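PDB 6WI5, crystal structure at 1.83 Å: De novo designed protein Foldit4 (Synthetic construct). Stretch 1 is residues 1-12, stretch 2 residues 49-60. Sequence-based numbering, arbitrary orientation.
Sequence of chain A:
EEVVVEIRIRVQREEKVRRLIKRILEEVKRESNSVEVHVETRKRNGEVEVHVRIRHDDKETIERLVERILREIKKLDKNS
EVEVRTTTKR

Stretch 1 (1-12) EEVVVEIRIRVQ
Stretch 2 (49-60) EVHVRIRHDDKE

How do the two backbones lie together? Residues 3-11 and 49-56 are neighbouring antiparallel strands, their axes 163° apart in direction, with phi near -115° and psi near 125° through the middle. Val3 faces His56, Val5 Ile54, Ile7 Val52 and Ile9 Val50, each pair joined by two hydrogen bonds: Val3 N to His56 O is 2.6 Å, His56 N to Val3 O 3.0 Å, Ile7 N to Val52 O 2.7 Å and Val52 N to Ile7 O 2.8 Å. The non-hydrogen-bonded pairs Val4-Arg55, Glu6-Arg53 and Arg8-His51 alternate with them, and Arg10-Glu49 follows Ile9-Val50; here CA-H groups approach carbonyls, as with Glu6 CA to Val52 O at 3.3 Å.

What fills the buried face? Val3, Val5, Ile7 and Ile9 share it with Val50, Val52 and Ile54, branched residues suited to strands. The valines are t; the isoleucines have chi1 m. Ile9, chi2 143°, rests CD1 over the notch between two valine methyls, 4.2 Å from Val50 CG1 and 4.3 Å from Val52 CG2. On Val50's other methyl, CG2 meets Val11 CG2 at 3.8 Å. Beyond the strand, Lys59 packs its CB 4.0 Å from Val3 CG2.

How do long side chains pack on the other face? Arg8 (t, t, p) lays CG over the His51 ring, 4.0 Å from its centroid. Glu49 (m, t) accepts a hydrogen bond from His51, NE2 to OE1 3.0 Å, and its OE2 makes a long salt bridge to Arg10 NE, 3.8 Å, out of the guanidinium plane.

What happens where Glu2 and Val4 meet Arg55? Arg55 (chi1 m) runs its CD against Val4 CG2 at 3.6 Å, so its CG and CD pack along one methyl of Val4 while its charge meets Glu2: OE1 to Arg55 NE is a long 3.9 Å salt bridge. A water donates to Glu2 OE1 at 2.9 Å and weakly to Asp57 OD2 at 3.4 Å.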

# COMPACT_ATOMS: atom_id res chain seq x y z
N GLU A 1 20.26 -3.47 6.55
CA GLU A 1 19.44 -2.28 6.74
C GLU A 1 18.00 -2.53 6.32
O GLU A 1 17.74 -3.31 5.40
CB GLU A 1 20.02 -1.10 5.95
CG GLU A 1 21.47 -0.76 6.29
CD GLU A 1 21.62 -0.13 7.67
OE1 GLU A 1 20.59 0.26 8.27
OE2 GLU A 1 22.76 -0.03 8.15
N GLU A 2 17.06 -1.87 6.99
CA GLU A 2 15.65 -2.05 6.71
C GLU A 2 15.21 -1.15 5.56
O GLU A 2 15.79 -0.08 5.33
CB GLU A 2 14.80 -1.76 7.95
CG GLU A 2 14.74 -0.29 8.34
CD GLU A 2 13.73 -0.02 9.44
OE1 GLU A 2 13.22 -1.00 10.03
OE2 GLU A 2 13.45 1.16 9.72
N VAL A 3 14.18 -1.59 4.84
CA VAL A 3 13.57 -0.82 3.77
C VAL A 3 12.19 -0.37 4.23
O VAL A 3 11.43 -1.17 4.78
CB VAL A 3 13.47 -1.64 2.47
CG1 VAL A 3 12.89 -0.79 1.35
CG2 VAL A 3 14.84 -2.18 2.08
N VAL A 4 11.87 0.90 4.01
CA VAL A 4 10.57 1.46 4.34
C VAL A 4 9.93 1.95 3.05
O VAL A 4 10.54 2.72 2.30
CB VAL A 4 10.68 2.61 5.36
CG1 VAL A 4 9.30 3.18 5.67
CG2 VAL A 4 11.36 2.13 6.64
N VAL A 5 8.70 1.51 2.80
CA VAL A 5 7.93 1.92 1.63
C VAL A 5 6.63 2.54 2.11
O VAL A 5 5.92 1.95 2.94
CB VAL A 5 7.66 0.75 0.68
CG1 VAL A 5 6.76 1.20 -0.47
CG2 VAL A 5 8.97 0.21 0.13
N GLU A 6 6.31 3.72 1.59
CA GLU A 6 5.07 4.41 1.89
C GLU A 6 4.28 4.57 0.61
O GLU A 6 4.77 5.14 -0.37
CB GLU A 6 5.35 5.78 2.53
CG GLU A 6 6.33 5.72 3.68
CD GLU A 6 6.85 7.09 4.07
OE1 GLU A 6 6.12 7.84 4.75
OE2 GLU A 6 7.99 7.42 3.68
N ILE A 7 3.05 4.06 0.61
CA ILE A 7 2.18 4.08 -0.57
C ILE A 7 0.98 4.95 -0.26
O ILE A 7 0.28 4.73 0.74
CB ILE A 7 1.74 2.66 -0.97
CG1 ILE A 7 2.96 1.75 -1.12
CG2 ILE A 7 0.93 2.70 -2.25
CD1 ILE A 7 2.60 0.32 -1.44
N ARG A 8 0.74 5.95 -1.10
CA ARG A 8 -0.40 6.85 -0.96
C ARG A 8 -1.35 6.62 -2.14
O ARG A 8 -0.93 6.73 -3.29
CB ARG A 8 0.05 8.31 -0.92
CG ARG A 8 -1.09 9.30 -0.73
CD ARG A 8 -0.60 10.73 -0.90
NE ARG A 8 -0.13 10.99 -2.26
CZ ARG A 8 0.44 12.12 -2.65
NH1 ARG A 8 0.63 13.10 -1.79
NH2 ARG A 8 0.83 12.27 -3.91
N ILE A 9 -2.60 6.31 -1.83
CA ILE A 9 -3.60 5.98 -2.84
C ILE A 9 -4.74 6.98 -2.73
O ILE A 9 -5.36 7.10 -1.67
CB ILE A 9 -4.12 4.54 -2.67
CG1 ILE A 9 -2.95 3.56 -2.55
CG2 ILE A 9 -5.03 4.16 -3.84
CD1 ILE A 9 -3.21 2.45 -1.57
N ARG A 10 -5.01 7.68 -3.83
CA ARG A 10 -6.15 8.60 -3.90
C ARG A 10 -7.36 7.82 -4.39
O ARG A 10 -7.39 7.35 -5.53
CB ARG A 10 -5.84 9.78 -4.81
CG ARG A 10 -5.03 10.88 -4.15
CD ARG A 10 -4.79 12.05 -5.09
NE ARG A 10 -5.06 13.33 -4.45
CZ ARG A 10 -6.23 13.97 -4.53
NH1 ARG A 10 -6.39 15.14 -3.92
NH2 ARG A 10 -7.23 13.45 -5.23
N VAL A 11 -8.37 7.69 -3.52
CA VAL A 11 -9.58 6.94 -3.83
C VAL A 11 -10.68 7.92 -4.20
O VAL A 11 -10.84 8.97 -3.55
CB VAL A 11 -10.00 6.05 -2.64
CG1 VAL A 11 -11.13 5.12 -3.05
CG2 VAL A 11 -8.81 5.26 -2.13
N GLN A 12 -11.44 7.59 -5.25
CA GLN A 12 -12.49 8.49 -5.73
C GLN A 12 -13.60 8.65 -4.70
O GLN A 12 -13.89 9.76 -4.25
CB GLN A 12 -13.05 7.97 -7.05
N GLU A 49 -7.69 9.54 1.02
CA GLU A 49 -6.35 9.04 0.75
C GLU A 49 -6.06 7.87 1.67
O GLU A 49 -6.25 7.97 2.89
CB GLU A 49 -5.30 10.13 0.95
CG GLU A 49 -5.20 11.14 -0.18
CD GLU A 49 -4.01 12.07 -0.02
OE1 GLU A 49 -3.36 12.02 1.06
OE2 GLU A 49 -3.71 12.84 -0.95
N VAL A 50 -5.60 6.76 1.10
CA VAL A 50 -5.18 5.59 1.86
C VAL A 50 -3.66 5.56 1.90
O VAL A 50 -3.01 5.55 0.85
CB VAL A 50 -5.74 4.30 1.26
CG1 VAL A 50 -5.25 3.09 2.05
CG2 VAL A 50 -7.26 4.34 1.22
N HIS A 51 -3.10 5.56 3.10
CA HIS A 51 -1.65 5.55 3.30
C HIS A 51 -1.24 4.20 3.87
O HIS A 51 -1.75 3.78 4.91
CB HIS A 51 -1.22 6.68 4.24
CG HIS A 51 -1.41 8.05 3.66
ND1 HIS A 51 -0.36 8.87 3.31
CD2 HIS A 51 -2.54 8.74 3.37
CE1 HIS A 51 -0.84 10.01 2.84
NE2 HIS A 51 -2.15 9.95 2.86
N VAL A 52 -0.33 3.52 3.17
CA VAL A 52 0.18 2.22 3.59
C VAL A 52 1.68 2.35 3.80
O VAL A 52 2.41 2.75 2.88
CB VAL A 52 -0.12 1.13 2.55
CG1 VAL A 52 0.32 -0.23 3.06
CG2 VAL A 52 -1.60 1.12 2.19
N ARG A 53 2.14 2.02 5.00
CA ARG A 53 3.56 2.00 5.32
C ARG A 53 3.99 0.57 5.61
O ARG A 53 3.37 -0.11 6.43
CB ARG A 53 3.88 2.91 6.50
CG ARG A 53 5.37 3.05 6.77
CD ARG A 53 5.66 4.07 7.85
NE ARG A 53 5.03 3.72 9.12
CZ ARG A 53 5.54 2.87 10.00
NH1 ARG A 53 6.70 2.27 9.75
NH2 ARG A 53 4.90 2.61 11.13
N ILE A 54 5.05 0.13 4.94
CA ILE A 54 5.55 -1.24 5.04
C ILE A 54 7.03 -1.19 5.37
O ILE A 54 7.79 -0.46 4.73
CB ILE A 54 5.32 -2.03 3.74
CG1 ILE A 54 3.82 -2.14 3.44
CG2 ILE A 54 5.94 -3.41 3.83
CD1 ILE A 54 3.51 -2.81 2.12
N ARG A 55 7.44 -1.96 6.38
CA ARG A 55 8.84 -2.04 6.79
C ARG A 55 9.31 -3.49 6.72
O ARG A 55 8.60 -4.40 7.16
CB ARG A 55 9.03 -1.50 8.22
CG ARG A 55 8.86 0.00 8.36
CD ARG A 55 9.74 0.53 9.48
NE ARG A 55 9.48 -0.15 10.75
CZ ARG A 55 9.02 0.45 11.84
NH1 ARG A 55 8.78 1.75 11.84
NH2 ARG A 55 8.80 -0.25 12.95
N HIS A 56 10.50 -3.69 6.16
CA HIS A 56 11.07 -5.03 6.05
C HIS A 56 12.57 -4.91 5.83
O HIS A 56 13.08 -3.86 5.42
CB HIS A 56 10.42 -5.83 4.92
CG HIS A 56 10.60 -7.31 5.05
ND1 HIS A 56 11.39 -8.05 4.20
CD2 HIS A 56 10.08 -8.19 5.94
CE1 HIS A 56 11.35 -9.32 4.56
NE2 HIS A 56 10.56 -9.44 5.61
N ASP A 57 13.28 -6.00 6.12
CA ASP A 57 14.73 -6.04 5.96
C ASP A 57 15.17 -6.45 4.56
O ASP A 57 16.25 -6.03 4.12
CB ASP A 57 15.34 -7.01 6.99
CG ASP A 57 15.00 -6.64 8.42
OD1 ASP A 57 14.24 -7.39 9.07
OD2 ASP A 57 15.49 -5.59 8.90
N ASP A 58 14.37 -7.25 3.85
CA ASP A 58 14.74 -7.79 2.55
C ASP A 58 14.15 -6.92 1.45
O ASP A 58 12.92 -6.84 1.31
CB ASP A 58 14.27 -9.24 2.42
CG ASP A 58 14.63 -9.85 1.08
OD1 ASP A 58 15.83 -9.85 0.72
OD2 ASP A 58 13.72 -10.35 0.39
N LYS A 59 15.02 -6.27 0.67
CA LYS A 59 14.54 -5.41 -0.41
C LYS A 59 13.85 -6.20 -1.51
O LYS A 59 12.93 -5.69 -2.15
CB LYS A 59 15.71 -4.60 -0.99
CG LYS A 59 15.29 -3.52 -1.98
CD LYS A 59 16.47 -2.65 -2.39
N GLU A 60 14.27 -7.45 -1.74
CA GLU A 60 13.60 -8.29 -2.73
C GLU A 60 12.15 -8.54 -2.34
O GLU A 60 11.25 -8.46 -3.18
CB GLU A 60 14.36 -9.61 -2.90
CG GLU A 60 13.81 -10.49 -4.01
CD GLU A 60 14.40 -11.89 -3.98
OE1 GLU A 60 13.91 -12.73 -3.20
OE2 GLU A 60 15.36 -12.14 -4.74
O HOH W 1 12.70 -3.84 9.54
O HOH W 2 11.04 3.37 10.18